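Local atomic coordinates of ankyrin repeat family protein (Enterococcus faecalis, PDB entry 3HRA), a protein that is of unknown function but, as an ankyrin repeat protein, probably serves as a scaffold for binding other proteins. Residues A[12-17]-A[43-48]; A[131-136]-A[162-167]. All blocks are in the same frame, centred on the assembly; numbering follows the deposited sequence.

How the contacts relate
Both contacts belong to one elongated stack of ankyrin repeats, and they lie in series along the chain. Their centres are 32 Å apart, on opposite sides of the chain's centre, and their nearest atoms stay about 13 Å apart. Contact 1 joins helix 8-14 to helix 42-49, a pairing of helices from one layer of the stack to the next. Contact 2 sets the loop after helix 119-128 against the end of helix 155-166. In each, one isoleucine, Ile45 or Ile133, carries the apolar contact across. In both contacts the second segment starts 31 residues after the first, close to the roughly 33-residue length of an ankyrin repeat.

Contact 1: residues A[12-17]-A[43-48]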
ATOM      1  N   ALA A  12      -0.635  23.893   5.162  1.00  6.79           N
ATOM      2  CA  ALA A  12      -2.048  23.558   5.342  1.00  8.29           C
ATOM      3  C   ALA A  12      -2.281  22.056   5.575  1.00  6.17           C
ATOM      4  O   ALA A  12      -3.120  21.690   6.396  1.00  6.47           O
ATOM      5  CB  ALA A  12      -2.885  24.039   4.164  1.00  8.69           C
ATOM      6  N   ALA A  13      -1.561  21.198   4.846  1.00  4.26           N
ATOM      7  CA  ALA A  13      -1.687  19.752   5.052  1.00  9.54           C
ATOM      8  C   ALA A  13      -1.158  19.323   6.431  1.00  6.62           C
ATOM      9  O   ALA A  13      -1.777  18.502   7.136  1.00  4.77           O
ATOM     10  CB  ALA A  13      -0.976  18.982   3.929  1.00  8.48           C
ATOM     11  N   ASN A  14      -0.005  19.867   6.818  1.00  8.05           N
ATOM     12  CA  ASN A  14       0.579  19.561   8.117  1.00  8.41           C
ATOM     13  C   ASN A  14      -0.367  19.957   9.237  1.00  6.89           C
ATOM     14  O   ASN A  14      -0.463  19.253  10.247  1.00 10.70           O
ATOM     15  CB  ASN A  14       1.936  20.246   8.282  1.00  7.24           C
ATOM     16  CG  ASN A  14       3.090  19.419   7.706  1.00 13.40           C
ATOM     17  OD1 ASN A  14       3.947  19.943   6.985  1.00 24.21           O
ATOM     18  ND2 ASN A  14       3.126  18.141   8.034  1.00 16.46           N
ATOM     19  N   GLN A  15      -1.085  21.066   9.026  1.00  5.60           N
ATOM     20  CA  GLN A  15      -2.052  21.601   9.992  1.00  5.31           C
ATOM     21  C   GLN A  15      -3.435  20.953   9.910  1.00  7.83           C
ATOM     22  O   GLN A  15      -4.351  21.350  10.641  1.00 12.10           O
ATOM     23  CB  GLN A  15      -2.148  23.125   9.860  1.00  9.46           C
ATOM     24  CG  GLN A  15      -0.896  23.835  10.376  1.00 10.39           C
ATOM     25  CD  GLN A  15      -0.962  25.323  10.210  1.00 19.58           C
ATOM     26  OE1 GLN A  15       0.041  26.018  10.375  1.00 30.70           O
ATOM     27  NE2 GLN A  15      -2.144  25.834   9.882  1.00 26.41           N
ATOM     28  N   ARG A  16      -3.571  19.946   9.045  1.00  6.25           N
ATOM     29  CA  ARG A  16      -4.789  19.145   8.932  1.00  4.97           C
ATOM     30  C   ARG A  16      -5.972  20.041   8.618  1.00 10.98           C
ATOM     31  O   ARG A  16      -7.094  19.760   9.053  1.00 13.04           O
ATOM     32  CB  ARG A  16      -5.058  18.407  10.243  1.00  6.67           C
ATOM     33  CG  ARG A  16      -3.790  17.908  10.938  1.00 11.72           C
ATOM     34  CD  ARG A  16      -3.212  16.679  10.246  1.00 10.06           C
ATOM     35  NE  ARG A  16      -4.199  15.604  10.164  1.00  7.62           N
ATOM     36  CZ  ARG A  16      -4.423  14.686  11.104  1.00  7.69           C
ATOM     37  NH1 ARG A  16      -3.728  14.678  12.243  1.00  7.58           N
ATOM     38  NH2 ARG A  16      -5.378  13.783  10.918  1.00  9.47           N
ATOM     39  N   ASP A  17      -5.708  21.115   7.868  1.00  9.33           N
ATOM     40  CA  ASP A  17      -6.681  22.185   7.681  1.00  8.61           C
ATOM     41  C   ASP A  17      -7.355  22.035   6.322  1.00  7.25           C
ATOM     42  O   ASP A  17      -6.916  22.594   5.318  1.00  9.01           O
ATOM     43  CB  ASP A  17      -5.997  23.548   7.829  1.00  8.06           C
ATOM     44  CG  ASP A  17      -6.997  24.704   7.941  1.00 15.29           C
ATOM     45  OD1 ASP A  17      -8.167  24.535   7.536  1.00 16.67           O
ATOM     46  OD2 ASP A  17      -6.608  25.784   8.435  1.00 16.48           O
ATOM     47  N   LEU A  43       0.009  15.632  -0.696  1.00  2.82           N
ATOM     48  CA  LEU A  43      -0.780  14.409  -0.788  1.00  5.49           C
ATOM     49  C   LEU A  43      -0.190  13.330   0.112  1.00  7.18           C
ATOM     50  O   LEU A  43      -0.917  12.684   0.852  1.00  5.18           O
ATOM     51  CB  LEU A  43      -0.920  13.909  -2.231  1.00  5.10           C
ATOM     52  CG  LEU A  43      -1.665  12.570  -2.372  1.00  2.26           C
ATOM     53  CD1 LEU A  43      -3.087  12.583  -1.772  1.00  4.20           C
ATOM     54  CD2 LEU A  43      -1.680  12.129  -3.846  1.00  6.01           C
ATOM     55  N   ASN A  44       1.127  13.150   0.066  1.00  6.72           N
ATOM     56  CA  ASN A  44       1.743  12.160   0.931  1.00  3.61           C
ATOM     57  C   ASN A  44       1.491  12.459   2.417  1.00  2.92           C
ATOM     58  O   ASN A  44       1.255  11.533   3.202  1.00  4.84           O
ATOM     59  CB  ASN A  44       3.234  11.984   0.603  1.00  2.63           C
ATOM     60  CG  ASN A  44       3.674  10.504   0.639  1.00  6.10           C
ATOM     61  OD1 ASN A  44       2.982   9.651   1.186  1.00  8.43           O
ATOM     62  ND2 ASN A  44       4.825  10.215   0.055  1.00  5.22           N
ATOM     63  N   ILE A  45       1.500  13.735   2.801  1.00  4.52           N
ATOM     64  CA  ILE A  45       1.234  14.108   4.193  1.00  4.29           C
ATOM     65  C   ILE A  45      -0.192  13.698   4.559  1.00  6.01           C
ATOM     66  O   ILE A  45      -0.438  13.089   5.610  1.00  4.73           O
ATOM     67  CB  ILE A  45       1.444  15.625   4.429  1.00  6.80           C
ATOM     68  CG1 ILE A  45       2.933  15.968   4.319  1.00  7.64           C
ATOM     69  CG2 ILE A  45       0.904  16.052   5.801  1.00  3.56           C
ATOM     70  CD1 ILE A  45       3.209  17.416   4.133  1.00 15.32           C
ATOM     71  N   ALA A  46      -1.133  14.019   3.679  1.00  4.00           N
ATOM     72  CA  ALA A  46      -2.534  13.647   3.900  1.00  4.91           C
ATOM     73  C   ALA A  46      -2.718  12.135   4.033  1.00  7.79           C
ATOM     74  O   ALA A  46      -3.511  11.674   4.844  1.00  5.91           O
ATOM     75  CB  ALA A  46      -3.419  14.203   2.788  1.00  8.61           C
ATOM     76  N   VAL A  47      -2.003  11.359   3.232  1.00  6.00           N
ATOM     77  CA  VAL A  47      -2.146   9.902   3.297  1.00  5.32           C
ATOM     78  C   VAL A  47      -1.616   9.356   4.626  1.00  9.22           C
ATOM     79  O   VAL A  47      -2.242   8.496   5.243  1.00  7.30           O
ATOM     80  CB  VAL A  47      -1.472   9.195   2.094  1.00  7.62           C
ATOM     81  CG1 VAL A  47      -1.486   7.689   2.280  1.00  7.51           C
ATOM     82  CG2 VAL A  47      -2.189   9.570   0.811  1.00  7.29           C
ATOM     83  N   HIS A  48      -0.468   9.872   5.057  1.00  6.01           N
ATOM     84  CA  HIS A  48       0.106   9.538   6.360  1.00  6.58           C
ATOM     85  C   HIS A  48      -0.873   9.858   7.494  1.00  5.77           C
ATOM     86  O   HIS A  48      -1.044   9.063   8.412  1.00 11.43           O
ATOM     87  CB  HIS A  48       1.437  10.285   6.571  1.00  6.81           C
ATOM     88  CG  HIS A  48       2.605   9.662   5.860  1.00 10.60           C
ATOM     89  ND1 HIS A  48       2.727   9.659   4.485  1.00 10.20           N
ATOM     90  CD2 HIS A  48       3.701   9.020   6.331  1.00 13.25           C
ATOM     91  CE1 HIS A  48       3.846   9.045   4.141  1.00 10.70           C
ATOM     92  NE2 HIS A  48       4.455   8.645   5.243  1.00 15.22           N
TER
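Ile45 meets Ala13 and Asn14 with two branches of its side chain. The apolar part is small. Ala13 CB lies 4.0 Å from Ile45 CG2, and the same methyl sits 3.9 Å from Ala13 O. CG2 is anti to the backbone N of Ile45, while CG1 lies beside that N and carries CD1 to the amide of Asn14.

The amide of Asn14 supplies a van der Waals contact. Its ND2 comes within 3.8 Å of Ile45 CG2, and its OD1 lies 3.9 Å from Ile45 CD1. The Asn14 side chain runs roughly perpendicular to that of Ile45, and its amide touches both CG2 and CD1. Ala13 and Ile45 are buried, whereas Asn14 is exposed.

This is helix-to-helix stacking between successive layers of the ankyrin fold. Helices 8-14 and 42-49 are each the first of a helical pair; helices 18-25 and 52-60 are the second.

Backbone bonds shape the end of helix 8-14. Arg16, with positive phi (58°), closes it in a Schellman motif, in which Asp17 N bonds to Ala12 O at 3.0 Å. Asp17 then caps helix 18-25 through Lys20 N. Arg16 also forms a salt bridge with Asp51.

On the other segment, His48 ND1 donates to Asn44 O at 2.7 Å from above the carbonyl plane. His48 N reaches the same oxygen from the opposite face, so two donors grip it. The His48 ring also stacks on Tyr78 of helix 75-81, the first helix of the next pair along the chain.

Contact 2: residues A[131-136]-A[162-167]; sequences EDIDFQ and KLLMEN
Ile133 reaches Leu164 and Asn167 with the end of its side chain. Just before it, Asp132 starts a type I beta turn running to Phe135, closed by Phe135 N bonding to Asp132 O at 3.1 Å. Asp132 OD1 also accepts from Asp134 N at 2.9 Å, an Asx turn, with the donor above the carboxylate plane.

Ile133 extends from this turn, with CG1 anti to the backbone N (chi1 -167°) and the chain continuing outward to CD1. That methyl lies 3.6 Å from Leu164 O and 3.7 Å from Asn167 O. It also touches Asn167 CB at 3.9 Å. Leu164 CD2 is 4.0 Å from Ile133 CD1, and the two side chains lie alongside each other and point opposite ways. Asn167 turns its amide back to the helix: ND2 donates to Leu163 O at 2.8 Å, nearly straight at 169°.

Asp134 follows, and its OD1 accepts from Asp170 N, a second tie to the chain beyond helix 155-166. The ring of Phe135 meets that of His102.

Through Ile133 the loop meets the C-terminal end of helix 155-166. Leu126 of helix 119-128 touches both Ile133 and Asn167, and Leu164 packs on Ala143 and Leu144 of helix 143-149.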
ATOM      1  N   GLU A 131      -1.811  -5.112  -9.580  1.00 11.09           N
ATOM      2  CA  GLU A 131      -0.698  -5.705  -8.840  1.00  9.28           C
ATOM      3  C   GLU A 131      -0.574  -7.203  -9.161  1.00 11.91           C
ATOM      4  O   GLU A 131      -1.566  -7.913  -9.217  1.00 13.73           O
ATOM      5  CB  GLU A 131      -0.916  -5.527  -7.333  1.00 11.86           C
ATOM      6  CG  GLU A 131      -1.108  -4.071  -6.881  1.00 16.57           C
ATOM      7  CD  GLU A 131       0.197  -3.316  -6.800  1.00 20.13           C
ATOM      8  OE1 GLU A 131       1.248  -3.972  -6.943  1.00 30.53           O
ATOM      9  OE2 GLU A 131       0.179  -2.072  -6.608  1.00 19.88           O
ATOM     10  N   ASP A 132       0.651  -7.668  -9.390  1.00  9.72           N
ATOM     11  CA  ASP A 132       0.927  -9.081  -9.621  1.00  9.51           C
ATOM     12  C   ASP A 132       0.895  -9.797  -8.268  1.00  6.79           C
ATOM     13  O   ASP A 132       1.664  -9.470  -7.371  1.00  7.66           O
ATOM     14  CB  ASP A 132       2.310  -9.194 -10.268  1.00 13.51           C
ATOM     15  CG  ASP A 132       2.768 -10.626 -10.479  1.00 16.64           C
ATOM     16  OD1 ASP A 132       2.012 -11.581 -10.176  1.00 17.33           O
ATOM     17  OD2 ASP A 132       3.922 -10.783 -10.950  1.00 24.58           O
ATOM     18  N   ILE A 133      -0.018 -10.750  -8.105  1.00  7.03           N
ATOM     19  CA  ILE A 133      -0.157 -11.442  -6.828  1.00  6.09           C
ATOM     20  C   ILE A 133       1.121 -12.207  -6.467  1.00  6.84           C
ATOM     21  O   ILE A 133       1.377 -12.511  -5.296  1.00  7.77           O
ATOM     22  CB  ILE A 133      -1.396 -12.375  -6.859  1.00  7.25           C
ATOM     23  CG1 ILE A 133      -1.781 -12.870  -5.465  1.00  5.91           C
ATOM     24  CG2 ILE A 133      -1.185 -13.550  -7.825  1.00  7.08           C
ATOM     25  CD1 ILE A 133      -3.182 -13.472  -5.447  1.00  9.79           C
ATOM     26  N   ASP A 134       1.936 -12.498  -7.471  1.00  7.40           N
ATOM     27  CA  ASP A 134       3.152 -13.283  -7.270  1.00  5.21           C
ATOM     28  C   ASP A 134       4.423 -12.423  -7.228  1.00  8.78           C
ATOM     29  O   ASP A 134       5.547 -12.932  -7.311  1.00 10.19           O
ATOM     30  CB  ASP A 134       3.283 -14.355  -8.357  1.00  8.49           C
ATOM     31  CG  ASP A 134       2.188 -15.416  -8.279  1.00 13.57           C
ATOM     32  OD1 ASP A 134       1.682 -15.701  -7.164  1.00  8.72           O
ATOM     33  OD2 ASP A 134       1.832 -15.980  -9.352  1.00 16.18           O
ATOM     34  N   PHE A 135       4.243 -11.116  -7.081  1.00  5.82           N
ATOM     35  CA  PHE A 135       5.385 -10.216  -7.055  1.00  5.80           C
ATOM     36  C   PHE A 135       6.245 -10.542  -5.841  1.00  7.46           C
ATOM     37  O   PHE A 135       5.735 -10.995  -4.816  1.00  8.11           O
ATOM     38  CB  PHE A 135       4.907  -8.765  -6.975  1.00  5.92           C
ATOM     39  CG  PHE A 135       6.007  -7.758  -7.188  1.00  4.81           C
ATOM     40  CD1 PHE A 135       6.514  -7.538  -8.456  1.00  9.72           C
ATOM     41  CD2 PHE A 135       6.543  -7.047  -6.117  1.00  6.59           C
ATOM     42  CE1 PHE A 135       7.544  -6.605  -8.664  1.00 10.64           C
ATOM     43  CE2 PHE A 135       7.559  -6.114  -6.314  1.00  7.23           C
ATOM     44  CZ  PHE A 135       8.055  -5.895  -7.591  1.00  8.13           C
ATOM     45  N   GLN A 136       7.553 -10.352  -5.965  1.00  6.59           N
ATOM     46  CA  GLN A 136       8.467 -10.591  -4.852  1.00  4.75           C
ATOM     47  C   GLN A 136       9.257  -9.350  -4.502  1.00  4.29           C
ATOM     48  O   GLN A 136       9.670  -8.584  -5.390  1.00  8.71           O
ATOM     49  CB  GLN A 136       9.455 -11.705  -5.203  1.00  6.43           C
ATOM     50  CG  GLN A 136       8.848 -13.107  -5.223  1.00  6.95           C
ATOM     51  CD  GLN A 136       9.838 -14.140  -5.723  1.00  9.97           C
ATOM     52  OE1 GLN A 136      10.469 -14.859  -4.939  1.00 13.52           O
ATOM     53  NE2 GLN A 136       9.986 -14.213  -7.035  1.00  8.42           N
ATOM     54  N   LYS A 162      -6.324 -17.452   2.797  1.00  8.15           N
ATOM     55  CA  LYS A 162      -7.425 -17.989   2.002  1.00  8.40           C
ATOM     56  C   LYS A 162      -7.779 -17.080   0.820  1.00  7.50           C
ATOM     57  O   LYS A 162      -7.957 -17.560  -0.301  1.00  8.83           O
ATOM     58  CB  LYS A 162      -8.666 -18.201   2.871  1.00 10.24           C
ATOM     59  CG  LYS A 162      -9.813 -18.819   2.115  1.00 12.82           C
ATOM     60  CD  LYS A 162      -9.560 -20.303   1.840  1.00 15.46           C
ATOM     61  CE  LYS A 162     -10.830 -20.966   1.321  1.00 17.76           C
ATOM     62  NZ  LYS A 162     -10.615 -22.407   1.009  1.00 16.98           N
ATOM     63  N   LEU A 163      -7.898 -15.784   1.096  1.00  6.11           N
ATOM     64  CA  LEU A 163      -8.151 -14.755   0.084  1.00  8.97           C
ATOM     65  C   LEU A 163      -7.115 -14.832  -1.047  1.00  7.84           C
ATOM     66  O   LEU A 163      -7.476 -14.824  -2.223  1.00 11.59           O
ATOM     67  CB  LEU A 163      -8.088 -13.370   0.728  1.00  9.78           C
ATOM     68  CG  LEU A 163      -8.982 -12.218   0.256  1.00 18.87           C
ATOM     69  CD1 LEU A 163      -8.304 -10.873   0.520  1.00 20.26           C
ATOM     70  CD2 LEU A 163      -9.421 -12.340  -1.200  1.00 16.21           C
ATOM     71  N   LEU A 164      -5.832 -14.914  -0.689  1.00  5.81           N
ATOM     72  CA  LEU A 164      -4.756 -14.996  -1.690  1.00  9.16           C
ATOM     73  C   LEU A 164      -4.850 -16.271  -2.527  1.00  9.71           C
ATOM     74  O   LEU A 164      -4.704 -16.232  -3.752  1.00  7.65           O
ATOM     75  CB  LEU A 164      -3.353 -14.884  -1.032  1.00  4.06           C
ATOM     76  CG  LEU A 164      -3.013 -13.503  -0.452  1.00  5.45           C
ATOM     77  CD1 LEU A 164      -1.787 -13.544   0.461  1.00  6.22           C
ATOM     78  CD2 LEU A 164      -2.820 -12.504  -1.591  1.00  7.47           C
ATOM     79  N   MET A 165      -5.066 -17.408  -1.870  1.00  6.31           N
ATOM     80  CA  MET A 165      -5.166 -18.667  -2.602  1.00  8.75           C
ATOM     81  C   MET A 165      -6.387 -18.684  -3.505  1.00  8.67           C
ATOM     82  O   MET A 165      -6.354 -19.241  -4.594  1.00 11.95           O
ATOM     83  CB  MET A 165      -5.184 -19.865  -1.645  1.00  8.70           C
ATOM     84  CG  MET A 165      -3.921 -19.983  -0.793  1.00  9.16           C
ATOM     85  SD  MET A 165      -2.395 -19.983  -1.752  1.00 10.05           S
ATOM     86  CE  MET A 165      -2.572 -21.538  -2.637  1.00 10.46           C
ATOM     87  N   GLU A 166      -7.476 -18.076  -3.050  1.00  6.70           N
ATOM     88  CA  GLU A 166      -8.687 -18.065  -3.855  1.00  8.46           C
ATOM     89  C   GLU A 166      -8.521 -17.168  -5.077  1.00 13.10           C
ATOM     90  O   GLU A 166      -9.309 -17.233  -6.019  1.00 18.69           O
ATOM     91  CB  GLU A 166      -9.881 -17.627  -3.026  1.00  9.17           C
ATOM     92  CG  GLU A 166     -10.449 -18.737  -2.171  1.00 13.25           C
ATOM     93  CD  GLU A 166     -11.067 -19.866  -2.987  1.00 16.98           C
ATOM     94  OE1 GLU A 166     -11.828 -19.576  -3.931  1.00 23.46           O
ATOM     95  OE2 GLU A 166     -10.796 -21.039  -2.677  1.00 19.86           O
ATOM     96  N   ASN A 167      -7.484 -16.334  -5.056  1.00  9.37           N
ATOM     97  CA  ASN A 167      -7.210 -15.451  -6.168  1.00  8.45           C
ATOM     98  C   ASN A 167      -6.008 -15.916  -6.981  1.00 10.96           C
ATOM     99  O   ASN A 167      -5.449 -15.154  -7.781  1.00 17.78           O
ATOM    100  CB  ASN A 167      -7.022 -14.008  -5.693  1.00  8.43           C
ATOM    101  CG  ASN A 167      -8.347 -13.305  -5.444  1.00 15.47           C
ATOM    102  OD1 ASN A 167      -8.861 -12.617  -6.322  1.00 19.21           O
ATOM    103  ND2 ASN A 167      -8.919 -13.495  -4.250  1.00 13.73           N
TER